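Local coordinates for sensor protein KdpD (Escherichia coli, PDB 4Y2F), which probably senses potassium status as a sensor histidine kinase, its GAF domain being of a fold that often serves as a sensory or regulatory module, at residues R36-L48 / G56-F69. Numbering follows the deposited sequence.
Sequences RSQVLLPDDNGKL and GMTPWDDAIAQWSF
Gln66 NE2 and OE1 bridge the backbone at the end of the 43-46 turn, Gly46 O, and just past it, Leu48 N. NE2 gives a hydrogen bond to Gly46 O at 2.8 Å, with an N-H...O angle of 146°, while Gln66 OE1 accepts from Leu48 N at 3.1 Å, on a lone pair in the carbonyl plane. Asp70 OD1 also receives from NE2, which fixes the amide's rotation from the helix side. A bend at chi2 (68°) turns the amide toward the hairpin. An alanine here would probably leave Gly46 O and Leu48 N without these partners and loosen the turn's hold on helix 62-71. About one helical turn after Gln66, Phe69 presents a ring face to Leu48 CD2, a CH-pi contact 4.1 Å from the centroid and 23° off its normal. Pro42 CG meets Phe69 CZ at 3.6 Å. Back toward the start of strand 35-42, Leu40 CD1 approaches Trp60 NE1 at 3.9 Å, and the Gln38 side chain crosses Trp60 at about a right angle, CG 3.8 Å from Trp60 CH2. Met57 brings its CG to Arg36 CB at 3.6 Å. Helix 62-71 and the loop before it thus pack on the GAF sheet mainly through apolar contacts, whereas directional amide bonds tie the helix to the hairpin end.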
# COMPACT_ATOMS: atom_id res chain seq x y z
N ARG A 36 16.77 10.92 8.75
CA ARG A 36 17.63 9.80 8.38
C ARG A 36 16.91 8.52 8.75
O ARG A 36 16.13 8.47 9.71
CB ARG A 36 18.96 9.89 9.13
CG ARG A 36 19.73 11.21 8.88
CD ARG A 36 20.17 11.39 7.42
NE ARG A 36 20.61 12.76 7.10
CZ ARG A 36 21.86 13.23 7.24
NH1 ARG A 36 22.81 12.43 7.71
NH2 ARG A 36 22.16 14.51 6.90
N SER A 37 17.12 7.47 7.97
CA SER A 37 16.41 6.24 8.28
C SER A 37 17.25 5.05 7.90
O SER A 37 18.14 5.12 7.04
CB SER A 37 15.03 6.16 7.64
OG SER A 37 15.14 6.17 6.24
N GLN A 38 16.94 3.92 8.55
CA GLN A 38 17.59 2.66 8.26
C GLN A 38 16.54 1.56 8.33
O GLN A 38 15.86 1.41 9.36
CB GLN A 38 18.64 2.38 9.34
CG GLN A 38 19.25 1.01 9.22
CD GLN A 38 20.26 0.95 8.11
OE1 GLN A 38 21.26 1.65 8.15
NE2 GLN A 38 20.00 0.11 7.11
N VAL A 39 16.42 0.80 7.25
CA VAL A 39 15.59 -0.40 7.22
C VAL A 39 16.43 -1.57 7.72
O VAL A 39 17.60 -1.74 7.32
CB VAL A 39 15.05 -0.64 5.80
CG1 VAL A 39 14.45 -2.04 5.67
CG2 VAL A 39 14.00 0.42 5.46
N LEU A 40 15.83 -2.37 8.60
CA LEU A 40 16.43 -3.56 9.17
C LEU A 40 15.60 -4.77 8.76
O LEU A 40 14.37 -4.76 8.90
CB LEU A 40 16.44 -3.46 10.70
CG LEU A 40 17.15 -2.22 11.26
CD1 LEU A 40 17.04 -2.16 12.79
CD2 LEU A 40 18.60 -2.22 10.84
N LEU A 41 16.27 -5.83 8.29
CA LEU A 41 15.59 -7.01 7.78
C LEU A 41 16.08 -8.25 8.53
O LEU A 41 17.25 -8.33 8.91
CB LEU A 41 15.87 -7.19 6.28
CG LEU A 41 15.38 -6.02 5.43
CD1 LEU A 41 15.73 -6.23 3.98
CD2 LEU A 41 13.88 -5.79 5.59
N PRO A 42 15.20 -9.23 8.77
CA PRO A 42 15.63 -10.44 9.47
C PRO A 42 16.52 -11.31 8.59
O PRO A 42 16.34 -11.41 7.37
CB PRO A 42 14.31 -11.16 9.77
CG PRO A 42 13.36 -10.65 8.72
CD PRO A 42 13.75 -9.22 8.50
N ASP A 43 17.49 -11.96 9.23
CA ASP A 43 18.31 -12.97 8.56
C ASP A 43 17.64 -14.34 8.68
O ASP A 43 16.46 -14.45 9.04
CB ASP A 43 19.76 -12.92 9.04
CG ASP A 43 19.91 -13.31 10.51
OD1 ASP A 43 19.02 -13.97 11.08
OD2 ASP A 43 20.95 -12.94 11.10
N ASP A 44 18.40 -15.40 8.39
CA ASP A 44 17.89 -16.77 8.46
C ASP A 44 17.29 -17.09 9.81
O ASP A 44 16.33 -17.87 9.90
CB ASP A 44 19.03 -17.76 8.23
CG ASP A 44 19.56 -17.74 6.81
OD1 ASP A 44 19.31 -16.76 6.09
OD2 ASP A 44 20.24 -18.72 6.43
N ASN A 45 17.85 -16.53 10.88
CA ASN A 45 17.46 -16.84 12.24
C ASN A 45 16.39 -15.91 12.79
O ASN A 45 15.97 -16.07 13.94
CB ASN A 45 18.70 -16.79 13.15
CG ASN A 45 19.89 -17.53 12.57
OD1 ASN A 45 19.74 -18.59 11.95
ND2 ASN A 45 21.08 -16.97 12.75
N GLY A 46 15.94 -14.94 11.99
CA GLY A 46 15.04 -13.93 12.49
C GLY A 46 15.70 -12.78 13.21
O GLY A 46 15.00 -11.98 13.84
N LYS A 47 17.03 -12.67 13.15
CA LYS A 47 17.75 -11.57 13.77
C LYS A 47 17.99 -10.45 12.76
O LYS A 47 18.37 -10.71 11.62
CB LYS A 47 19.08 -12.05 14.35
CG LYS A 47 18.95 -13.02 15.51
CD LYS A 47 18.18 -12.41 16.68
CE LYS A 47 17.88 -13.46 17.73
NZ LYS A 47 17.20 -14.64 17.12
N LEU A 48 17.78 -9.22 13.20
CA LEU A 48 17.75 -8.08 12.30
C LEU A 48 19.15 -7.70 11.83
O LEU A 48 20.12 -7.75 12.59
CB LEU A 48 17.12 -6.88 13.00
CG LEU A 48 15.64 -7.04 13.31
CD1 LEU A 48 15.20 -5.88 14.17
CD2 LEU A 48 14.82 -7.06 12.01
N GLY A 56 25.72 9.53 10.73
CA GLY A 56 24.66 10.50 10.77
C GLY A 56 23.46 10.11 11.62
O GLY A 56 22.67 10.98 11.98
N MET A 57 23.29 8.82 11.92
CA MET A 57 22.24 8.38 12.83
C MET A 57 22.79 8.10 14.22
O MET A 57 23.89 7.59 14.39
CB MET A 57 21.53 7.12 12.32
CG MET A 57 20.62 7.43 11.15
SD MET A 57 19.71 5.99 10.55
CE MET A 57 18.29 6.00 11.65
N THR A 58 21.99 8.42 15.22
CA THR A 58 22.35 8.08 16.59
C THR A 58 22.15 6.58 16.77
O THR A 58 21.22 6.00 16.21
CB THR A 58 21.46 8.84 17.57
OG1 THR A 58 21.32 10.20 17.14
CG2 THR A 58 22.09 8.85 18.95
N PRO A 59 23.01 5.91 17.54
CA PRO A 59 22.83 4.46 17.74
C PRO A 59 21.55 4.16 18.50
O PRO A 59 21.23 4.81 19.50
CB PRO A 59 24.05 4.06 18.58
CG PRO A 59 25.03 5.14 18.43
CD PRO A 59 24.30 6.40 18.06
N TRP A 60 20.83 3.16 18.04
CA TRP A 60 19.63 2.67 18.71
C TRP A 60 19.96 1.37 19.44
O TRP A 60 21.02 0.78 19.26
CB TRP A 60 18.49 2.44 17.73
CG TRP A 60 18.84 1.48 16.65
CD1 TRP A 60 18.72 0.12 16.68
CD2 TRP A 60 19.38 1.81 15.37
NE1 TRP A 60 19.16 -0.41 15.49
CE2 TRP A 60 19.57 0.61 14.67
CE3 TRP A 60 19.71 3.02 14.75
CZ2 TRP A 60 20.08 0.56 13.38
CZ3 TRP A 60 20.20 2.97 13.45
CH2 TRP A 60 20.38 1.75 12.78
N ASP A 61 19.04 0.95 20.30
CA ASP A 61 19.24 -0.28 21.05
C ASP A 61 18.86 -1.47 20.18
O ASP A 61 17.71 -1.60 19.76
CB ASP A 61 18.41 -0.26 22.34
CG ASP A 61 18.69 -1.46 23.22
OD1 ASP A 61 19.27 -1.29 24.32
OD2 ASP A 61 18.33 -2.58 22.82
N ASP A 62 19.85 -2.32 19.88
CA ASP A 62 19.62 -3.47 19.01
C ASP A 62 18.58 -4.41 19.58
O ASP A 62 17.78 -4.98 18.83
CB ASP A 62 20.92 -4.25 18.81
CG ASP A 62 21.99 -3.46 18.09
OD1 ASP A 62 21.64 -2.60 17.25
OD2 ASP A 62 23.18 -3.70 18.37
N ALA A 63 18.56 -4.59 20.90
CA ALA A 63 17.63 -5.54 21.49
C ALA A 63 16.21 -5.01 21.53
O ALA A 63 15.26 -5.78 21.40
CB ALA A 63 18.12 -5.96 22.89
N ILE A 64 16.04 -3.69 21.70
CA ILE A 64 14.71 -3.10 21.62
C ILE A 64 14.20 -3.14 20.18
O ILE A 64 13.01 -3.40 19.93
CB ILE A 64 14.70 -1.69 22.23
CG1 ILE A 64 15.16 -1.75 23.70
CG2 ILE A 64 13.32 -1.06 22.11
CD1 ILE A 64 14.25 -2.59 24.58
N ALA A 65 15.09 -2.91 19.21
CA ALA A 65 14.72 -3.11 17.81
C ALA A 65 14.25 -4.55 17.58
O ALA A 65 13.20 -4.78 16.97
CB ALA A 65 15.90 -2.77 16.91
N GLN A 66 15.01 -5.53 18.08
CA GLN A 66 14.57 -6.91 17.96
C GLN A 66 13.22 -7.13 18.62
O GLN A 66 12.37 -7.86 18.09
CB GLN A 66 15.63 -7.86 18.54
CG GLN A 66 15.42 -9.34 18.19
CD GLN A 66 15.62 -9.64 16.71
OE1 GLN A 66 16.63 -9.25 16.12
NE2 GLN A 66 14.66 -10.34 16.11
N TRP A 67 12.99 -6.51 19.79
CA TRP A 67 11.70 -6.61 20.48
C TRP A 67 10.57 -6.08 19.61
O TRP A 67 9.50 -6.70 19.51
CB TRP A 67 11.75 -5.83 21.80
CG TRP A 67 10.42 -5.75 22.53
CD1 TRP A 67 9.94 -6.62 23.47
CD2 TRP A 67 9.41 -4.73 22.39
NE1 TRP A 67 8.71 -6.21 23.92
CE2 TRP A 67 8.35 -5.06 23.27
CE3 TRP A 67 9.29 -3.58 21.60
CZ2 TRP A 67 7.20 -4.28 23.38
CZ3 TRP A 67 8.14 -2.81 21.71
CH2 TRP A 67 7.12 -3.16 22.60
N SER A 68 10.79 -4.92 18.98
CA SER A 68 9.77 -4.34 18.11
C SER A 68 9.44 -5.27 16.95
O SER A 68 8.26 -5.44 16.61
CB SER A 68 10.30 -2.99 17.61
OG SER A 68 9.45 -2.39 16.64
N PHE A 69 10.46 -5.87 16.34
CA PHE A 69 10.24 -6.80 15.23
C PHE A 69 9.53 -8.06 15.70
O PHE A 69 8.60 -8.55 15.04
CB PHE A 69 11.58 -7.16 14.59
CG PHE A 69 11.49 -8.24 13.55
CD1 PHE A 69 11.03 -7.96 12.28
CD2 PHE A 69 11.84 -9.55 13.85
CE1 PHE A 69 10.93 -8.95 11.32
CE2 PHE A 69 11.74 -10.56 12.90
CZ PHE A 69 11.28 -10.26 11.63